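DnaD domain protein (Enterococcus faecalis, PDB 2I5U) is of uncharacterised function, but as a member of the DnaB/DnaD family it probably takes part in initiating DNA replication, this chain being its DnaD domain. Local coordinates at residues Ser6-Asn10 with Asn11-Leu15. Numbering follows the deposited sequence.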
# COMPACT_ATOMS: atom_id res chain seq x y z
N SER A 6 -5.65 -9.38 1.36
CA SER A 6 -5.60 -10.61 0.55
C SER A 6 -4.30 -10.73 -0.26
O SER A 6 -3.67 -11.78 -0.30
CB SER A 6 -6.78 -10.73 -0.40
OG SER A 6 -8.02 -10.65 0.30
N ILE A 7 -3.92 -9.66 -0.95
CA ILE A 7 -2.69 -9.73 -1.72
C ILE A 7 -1.49 -9.90 -0.80
O ILE A 7 -0.57 -10.65 -1.12
CB ILE A 7 -2.52 -8.57 -2.75
CG1 ILE A 7 -1.36 -8.89 -3.69
CG2 ILE A 7 -2.34 -7.22 -2.06
CD1 ILE A 7 -1.23 -8.01 -4.87
N TRP A 8 -1.49 -9.25 0.36
CA TRP A 8 -0.44 -9.41 1.35
C TRP A 8 -0.37 -10.86 1.84
O TRP A 8 0.68 -11.53 1.75
CB TRP A 8 -0.71 -8.47 2.52
CG TRP A 8 0.29 -8.48 3.65
CD1 TRP A 8 0.34 -9.36 4.69
CD2 TRP A 8 1.31 -7.51 3.90
NE1 TRP A 8 1.35 -9.02 5.55
CE2 TRP A 8 1.96 -7.89 5.09
CE3 TRP A 8 1.75 -6.35 3.22
CZ2 TRP A 8 3.04 -7.18 5.60
CZ3 TRP A 8 2.82 -5.64 3.76
CH2 TRP A 8 3.44 -6.06 4.93
N GLU A 9 -1.49 -11.37 2.36
CA GLU A 9 -1.47 -12.66 3.02
C GLU A 9 -1.30 -13.86 2.09
O GLU A 9 -0.84 -14.91 2.53
CB GLU A 9 -2.72 -12.82 3.91
CG GLU A 9 -2.69 -11.81 5.04
CD GLU A 9 -3.78 -12.00 6.06
OE1 GLU A 9 -4.81 -12.65 5.73
OE2 GLU A 9 -3.61 -11.45 7.19
N ASN A 10 -1.63 -13.71 0.81
CA ASN A 10 -1.48 -14.80 -0.14
C ASN A 10 -0.17 -14.76 -0.90
O ASN A 10 0.04 -15.56 -1.83
CB ASN A 10 -2.67 -14.83 -1.09
CG ASN A 10 -3.92 -15.29 -0.40
OD1 ASN A 10 -4.07 -16.49 -0.13
ND2 ASN A 10 -4.80 -14.35 -0.05
N ASN A 11 0.73 -13.86 -0.52
CA ASN A 11 1.96 -13.72 -1.29
C ASN A 11 3.22 -13.78 -0.45
O ASN A 11 4.26 -13.27 -0.86
CB ASN A 11 1.89 -12.47 -2.18
CG ASN A 11 0.96 -12.66 -3.34
OD1 ASN A 11 -0.15 -12.09 -3.39
ND2 ASN A 11 1.36 -13.50 -4.26
N GLY A 12 3.12 -14.46 0.68
CA GLY A 12 4.30 -14.77 1.49
C GLY A 12 4.77 -13.67 2.41
O GLY A 12 5.91 -13.72 2.89
N PHE A 13 3.92 -12.69 2.66
CA PHE A 13 4.20 -11.66 3.66
C PHE A 13 3.84 -12.10 5.07
O PHE A 13 4.10 -11.37 6.01
CB PHE A 13 3.38 -10.41 3.38
CG PHE A 13 3.82 -9.60 2.17
CD1 PHE A 13 4.49 -8.39 2.34
CD2 PHE A 13 3.45 -9.99 0.89
CE1 PHE A 13 4.86 -7.65 1.25
CE2 PHE A 13 3.83 -9.23 -0.20
CZ PHE A 13 4.51 -8.05 -0.02
N GLY A 14 3.20 -13.24 5.19
CA GLY A 14 2.64 -13.64 6.48
C GLY A 14 1.36 -12.92 6.80
O GLY A 14 0.76 -12.24 5.95
N LEU A 15 0.93 -13.03 8.05
CA LEU A 15 -0.26 -12.35 8.51
C LEU A 15 -0.10 -10.85 8.39
O LEU A 15 0.98 -10.31 8.60
CB LEU A 15 -0.52 -12.68 9.98
CG LEU A 15 -0.75 -14.13 10.35
CD1 LEU A 15 -0.87 -14.29 11.89
CD2 LEU A 15 -1.98 -14.63 9.64
O HOH W 1 1.80 -15.13 3.46
O HOH W 2 1.11 -16.69 1.36
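Glu9 O, at the C-terminal end of helix 2-9, takes a hydrogen bond from each of two waters that tie it to the loop that follows it. One water, 2.8 Å from Glu9 O, accepts from Gly14 N, and the other accepts from Gly12 N, so solvent bridges the helix end to the turn. The preceding turn of the helix spends Ser6 O on two donors, Asn10 N and Asn10 ND2, which arrive from opposite faces of its carbonyl plane; the amide nitrogen ND2 lies 2.8 Å from Ser6 O. Asn10 is the first residue to leave helical angles, and Asn11 N donates a hydrogen bond of 3.3 Å to Trp8 O, from above the carbonyl plane. With Gly12 and Gly14 both at positive phi, the chain reverses and brings Phe13 onto the indole five residues earlier. Phe13 CB sits over the five-membered ring of Trp8, 3.3 Å from its centroid, as a CH-pi contact, while the phenyl ring stacks face-to-face on the six-membered ring with planes at 30°. The indole, its CG opposite the backbone N (chi1 -179°), also meets Leu15 O at its edge, where NE1 makes a weak hydrogen bond of 3.3 Å. Glu9 OE2 is hydrogen-bonded to Met16 N. The Trp8-Phe13 pair packs on Ile63 of helix 60-73, and Phe13 also meets Ile53 of helix 38-55, joining the turn between helices 2-9 and 18-32 to both.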